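Exosome complex component Rrp42 (Methanothermobacter thermautotrophicus, PDB 2WNR) probably serves as a non-catalytic subunit of the RNA-degrading exosome, contributing to the structure of the active site of its partner Rrp41. Local coordinates at residues V62-Q67 against V159-D164; L194-A199 against I205-S210. One frame throughout, in Å; residues are numbered along the deposited sequence.

The two contacts lie on opposite sides of the chain's centre, with about 24 Å between their own centres, yet helix 150-164 links them. In contact 1 the last turns of this helix rest on strand 58-69; nearer its start, the same helix packs against strand 193-201, which is one half of the hairpin of contact 2. The two sites meet directly where Val159 CG2 lies 3.9 Å from Leu194 CD2. Helix 244-268 also touches both. Contact 1 falls within the range of exoribonuclease family domain 1 and contact 2 within that of domain 2, so together they illustrate how shared helices join two separate sheets into one body.

Contact 1 (V62-Q67 against V159-D164); sequences VGVKPQ and VAALLD
Ala161 sets its single methyl group between two valines of strand 58-69, a small example of how a helix can lie close against a sheet when it offers it a short side chain. The CB of Ala161 meets Val62 CG1 at 3.7 Å and stands equally far, 3.7 Å, from Val64 CG2. The two valines hold nearly the same torsion but touch with different branches. Val62 uses the methyl placed opposite its backbone N (chi1 175°), whereas Val64, with CG1 in that position (chi1 -177°), uses CG2, which lies beside its own backbone N. The CG2 of Val64 also reaches the helix backbone, 3.9 Å from Ala161 C. Its second neighbour is Leu162, whose CB does not aim straight at the strand but whose CD2 ends 4.1 Å from Val64 CG2. Of the helix residues, Ala161 and Leu162 both meet Val64, and Ala161 meets Val62. All four side chains are buried, and the contact is wholly apolar, with no hydrogen bond crossing it.

The alternation of the strand explains why two valines, two residues apart, face the helix, while a side chain on Gly63 would point away from it. The axes of segments 62-67 and 159-164 pass 7.8 Å apart at an angle of 41°, and only 159 Å² is buried between them.

In the RNase PH fold of this subunit, strand 58-69 runs between strands 49-55 and 133-145, antiparallel to both, and helix 150-164 lies over one face of that sheet. Asp164 OD2 accepts a hydrogen bond from Ser50 N of strand 49-55, and Leu162 also packs on Leu139 of strand 133-145. Leu265 of helix 244-268 packs against the helix at Val159, Ala160 and Leu163.

Contact 2 (L194-A199 against I205-S210); sequences LMCTFA and IVLDPS
Ala199 and Val206 form the hydrogen-bonded pair of this antiparallel hairpin, and each satisfies the N-H and C=O of the other. Ala199 N donates to Val206 O at 2.7 Å, within the carbonyl plane; the return bond, from Val206 N to Ala199 O, is 2.8 Å long, its donor tilted 31° from the plane of the Ala199 carbonyl. Beyond the non-hydrogen-bonded pair Phe198 and Leu207, strand 204-207 has ended, yet Asp208 N still donates to Thr197 O (2.8 Å, 167° at the hydrogen).

With CG opposite its backbone N (chi1 171°), Leu207 lays CD1 over one face of the Phe198 ring, 4.0 Å from its centroid, in a CH-pi contact. The same methyl touches Cys196 CB at 3.7 Å, while Ile205 CD1 approaches the ring obliquely. On the sheet's other face, Ala199 CB packs against Pro209 CB at 3.8 Å. A serine in place of Phe198 would probably leave Leu207 CD1 without its aromatic partner and open a gap beside Ile205.

Thr197 OG1 is hydrogen-bonded to Asp152 of helix 150-164 and to Ser222; Asp208 OD1 takes a salt bridge from Arg35 and a hydrogen bond from Asn149, and Arg25 and Arg29 hold the carbonyls of Leu207 and Asp208. Phe198 hydrogen-bonds by backbone to Ile221 of neighbouring strand 219-226, helix 244-268 packs on Phe198, Cys196 and Ile205, and Leu207 makes a backbone hydrogen bond with Leu31.

Contact 1 (V62-Q67 against V159-D164)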
loop_
_atom_site.group_PDB
_atom_site.type_symbol
_atom_site.label_atom_id
_atom_site.label_comp_id
_atom_site.label_asym_id
_atom_site.label_seq_id
_atom_site.Cartn_x
_atom_site.Cartn_y
_atom_site.Cartn_z
ATOM N N VAL A 62 -6.615 20.993 14.926
ATOM C CA VAL A 62 -6.704 21.105 13.482
ATOM C C VAL A 62 -5.640 22.056 12.968
ATOM O O VAL A 62 -5.422 23.115 13.535
ATOM C CB VAL A 62 -8.109 21.569 13.019
ATOM C CG1 VAL A 62 -8.143 21.799 11.514
ATOM C CG2 VAL A 62 -9.161 20.554 13.411
ATOM N N GLY A 63 -4.969 21.666 11.896
ATOM C CA GLY A 63 -4.049 22.558 11.221
ATOM C C GLY A 63 -4.506 22.797 9.797
ATOM O O GLY A 63 -5.064 21.901 9.155
ATOM N N VAL A 64 -4.279 24.014 9.310
ATOM C CA VAL A 64 -4.576 24.356 7.928
ATOM C C VAL A 64 -3.257 24.695 7.238
ATOM O O VAL A 64 -2.572 25.640 7.632
ATOM C CB VAL A 64 -5.570 25.541 7.804
ATOM C CG1 VAL A 64 -5.901 25.796 6.340
ATOM C CG2 VAL A 64 -6.844 25.280 8.575
ATOM N N LYS A 65 -2.908 23.914 6.216
ATOM C CA LYS A 65 -1.641 24.070 5.502
ATOM C C LYS A 65 -1.889 24.324 4.022
ATOM O O LYS A 65 -2.242 23.401 3.290
ATOM C CB LYS A 65 -0.753 22.831 5.684
ATOM C CG LYS A 65 -0.281 22.575 7.120
ATOM C CD LYS A 65 0.653 23.669 7.640
ATOM C CE LYS A 65 2.053 23.573 7.048
ATOM N NZ LYS A 65 2.966 24.591 7.656
ATOM N N PRO A 66 -1.719 25.585 3.584
ATOM C CA PRO A 66 -1.906 25.996 2.201
ATOM C C PRO A 66 -0.737 25.577 1.324
ATOM O O PRO A 66 0.415 25.585 1.760
ATOM C CB PRO A 66 -1.938 27.513 2.302
ATOM C CG PRO A 66 -1.085 27.807 3.463
ATOM C CD PRO A 66 -1.400 26.735 4.442
ATOM N N GLN A 67 -1.045 25.230 0.087
ATOM C CA GLN A 67 -0.044 24.738 -0.836
ATOM C C GLN A 67 -0.490 25.042 -2.261
ATOM O O GLN A 67 -1.690 25.181 -2.534
ATOM C CB GLN A 67 0.112 23.239 -0.638
ATOM C CG GLN A 67 1.370 22.639 -1.219
ATOM C CD GLN A 67 1.434 21.158 -0.965
ATOM O OE1 GLN A 67 1.234 20.705 0.165
ATOM N NE2 GLN A 67 1.699 20.388 -2.015
ATOM N N VAL A 159 -13.585 24.880 11.432
ATOM C CA VAL A 159 -14.066 26.240 11.234
ATOM C C VAL A 159 -13.153 27.233 11.950
ATOM O O VAL A 159 -12.723 28.228 11.349
ATOM C CB VAL A 159 -15.557 26.414 11.646
ATOM C CG1 VAL A 159 -15.949 27.883 11.704
ATOM C CG2 VAL A 159 -16.462 25.707 10.649
ATOM N N ALA A 160 -12.839 26.952 13.214
ATOM C CA ALA A 160 -11.970 27.833 13.989
ATOM C C ALA A 160 -10.617 28.008 13.296
ATOM O O ALA A 160 -10.151 29.136 13.109
ATOM C CB ALA A 160 -11.792 27.315 15.412
ATOM N N ALA A 161 -10.012 26.892 12.885
ATOM C CA ALA A 161 -8.706 26.918 12.236
ATOM C C ALA A 161 -8.723 27.723 10.930
ATOM O O ALA A 161 -7.774 28.446 10.618
ATOM C CB ALA A 161 -8.216 25.509 11.994
ATOM N N LEU A 162 -9.815 27.601 10.184
ATOM C CA LEU A 162 -9.970 28.306 8.919
ATOM C C LEU A 162 -10.011 29.812 9.119
ATOM O O LEU A 162 -9.457 30.571 8.323
ATOM C CB LEU A 162 -11.233 27.844 8.191
ATOM C CG LEU A 162 -11.149 26.467 7.532
ATOM C CD1 LEU A 162 -12.511 25.963 7.092
ATOM C CD2 LEU A 162 -10.135 26.392 6.424
ATOM N N LEU A 163 -10.681 30.230 10.186
ATOM C CA LEU A 163 -10.776 31.634 10.547
ATOM C C LEU A 163 -9.419 32.181 10.997
ATOM O O LEU A 163 -9.102 33.359 10.778
ATOM C CB LEU A 163 -11.797 31.770 11.664
ATOM C CG LEU A 163 -13.249 32.170 11.379
ATOM C CD1 LEU A 163 -13.675 32.303 9.893
ATOM C CD2 LEU A 163 -14.255 31.423 12.235
ATOM N N ASP A 164 -8.630 31.304 11.620
ATOM C CA ASP A 164 -7.302 31.634 12.115
ATOM C C ASP A 164 -6.259 31.676 10.999
ATOM O O ASP A 164 -5.172 32.215 11.185
ATOM C CB ASP A 164 -6.876 30.612 13.170
ATOM C CG ASP A 164 -5.528 30.940 13.790
ATOM O OD1 ASP A 164 -5.433 31.972 14.496
ATOM O OD2 ASP A 164 -4.571 30.165 13.569
#

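Contact 2 (L194-A199 against I205-S210)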
loop_
_atom_site.group_PDB
_atom_site.type_symbol
_atom_site.label_atom_id
_atom_site.label_comp_id
_atom_site.label_asym_id
_atom_site.label_seq_id
_atom_site.Cartn_x
_atom_site.Cartn_y
_atom_site.Cartn_z
ATOM N N LEU A 194 -21.899 25.499 11.481
ATOM C CA LEU A 194 -21.452 24.564 12.508
ATOM C C LEU A 194 -22.402 23.376 12.607
ATOM O O LEU A 194 -23.446 23.355 11.944
ATOM C CB LEU A 194 -21.285 25.257 13.868
ATOM C CG LEU A 194 -20.123 26.247 14.037
ATOM C CD1 LEU A 194 -20.157 26.873 15.416
ATOM C CD2 LEU A 194 -18.754 25.615 13.775
ATOM N N MET A 195 -22.050 22.407 13.452
ATOM C CA MET A 195 -22.749 21.138 13.483
ATOM C C MET A 195 -23.176 20.684 14.875
ATOM O O MET A 195 -22.432 20.806 15.857
ATOM C CB MET A 195 -21.877 20.075 12.830
ATOM C CG MET A 195 -22.491 18.701 12.734
ATOM S SD MET A 195 -21.551 17.668 11.593
ATOM C CE MET A 195 -22.044 18.387 10.016
ATOM N N CYS A 196 -24.390 20.144 14.929
ATOM C CA CYS A 196 -24.936 19.526 16.124
ATOM C C CYS A 196 -25.169 18.043 15.874
ATOM O O CYS A 196 -25.790 17.672 14.874
ATOM C CB CYS A 196 -26.258 20.186 16.480
ATOM S SG CYS A 196 -26.105 21.870 17.056
ATOM N N THR A 197 -24.664 17.203 16.777
ATOM C CA THR A 197 -24.878 15.764 16.714
ATOM C C THR A 197 -25.781 15.337 17.857
ATOM O O THR A 197 -25.557 15.712 19.009
ATOM C CB THR A 197 -23.554 14.980 16.788
ATOM O OG1 THR A 197 -22.754 15.299 15.647
ATOM C CG2 THR A 197 -23.803 13.487 16.776
ATOM N N PHE A 198 -26.797 14.549 17.522
ATOM C CA PHE A 198 -27.765 14.032 18.485
ATOM C C PHE A 198 -27.681 12.520 18.553
ATOM O O PHE A 198 -27.370 11.871 17.562
ATOM C CB PHE A 198 -29.185 14.417 18.065
ATOM C CG PHE A 198 -29.395 15.889 17.931
ATOM C CD1 PHE A 198 -29.995 16.605 18.948
ATOM C CD2 PHE A 198 -28.995 16.562 16.782
ATOM C CE1 PHE A 198 -30.192 17.978 18.828
ATOM C CE2 PHE A 198 -29.188 17.935 16.651
ATOM C CZ PHE A 198 -29.785 18.644 17.671
ATOM N N ALA A 199 -27.983 11.960 19.714
ATOM C CA ALA A 199 -28.009 10.518 19.879
ATOM C C ALA A 199 -29.391 10.054 20.317
ATOM O O ALA A 199 -29.942 10.571 21.288
ATOM C CB ALA A 199 -26.956 10.085 20.888
ATOM N N ILE A 205 -34.079 12.051 21.775
ATOM C CA ILE A 205 -32.822 12.461 21.159
ATOM C C ILE A 205 -32.057 13.386 22.108
ATOM O O ILE A 205 -32.627 14.321 22.683
ATOM C CB ILE A 205 -32.987 13.080 19.747
ATOM C CG1 ILE A 205 -34.058 14.168 19.735
ATOM C CG2 ILE A 205 -33.304 11.982 18.717
ATOM C CD1 ILE A 205 -33.876 15.181 18.630
ATOM N N VAL A 206 -30.774 13.092 22.303
ATOM C CA VAL A 206 -29.963 13.913 23.186
ATOM C C VAL A 206 -28.844 14.568 22.416
ATOM O O VAL A 206 -28.209 13.928 21.582
ATOM C CB VAL A 206 -29.406 13.191 24.473
ATOM C CG1 VAL A 206 -30.353 12.163 25.057
ATOM C CG2 VAL A 206 -27.977 12.723 24.339
ATOM N N LEU A 207 -28.614 15.845 22.702
ATOM C CA LEU A 207 -27.614 16.623 21.986
ATOM C C LEU A 207 -26.239 16.425 22.607
ATOM O O LEU A 207 -26.106 16.432 23.828
ATOM C CB LEU A 207 -28.000 18.109 21.972
ATOM C CG LEU A 207 -27.028 19.179 21.460
ATOM C CD1 LEU A 207 -26.774 19.042 19.964
ATOM C CD2 LEU A 207 -27.583 20.563 21.780
ATOM N N ASP A 208 -25.237 16.237 21.748
ATOM C CA ASP A 208 -23.829 16.153 22.139
ATOM C C ASP A 208 -23.589 14.994 23.119
ATOM O O ASP A 208 -23.497 15.199 24.338
ATOM C CB ASP A 208 -23.360 17.508 22.683
ATOM C CG ASP A 208 -21.955 17.472 23.218
ATOM O OD1 ASP A 208 -21.102 16.835 22.579
ATOM O OD2 ASP A 208 -21.702 18.079 24.282
ATOM N N PRO A 209 -23.513 13.758 22.587
ATOM C CA PRO A 209 -23.424 12.572 23.442
ATOM C C PRO A 209 -22.045 12.319 24.020
ATOM O O PRO A 209 -21.038 12.571 23.370
ATOM C CB PRO A 209 -23.810 11.432 22.497
ATOM C CG PRO A 209 -23.482 11.924 21.157
ATOM C CD PRO A 209 -23.681 13.400 21.168
ATOM N N SER A 210 -22.014 11.813 25.244
ATOM C CA SER A 210 -20.763 11.444 25.908
ATOM C C SER A 210 -20.348 10.062 25.444
ATOM O O SER A 210 -21.116 9.386 24.757
ATOM C CB SER A 210 -20.968 11.438 27.413
ATOM O OG SER A 210 -22.027 10.570 27.747
#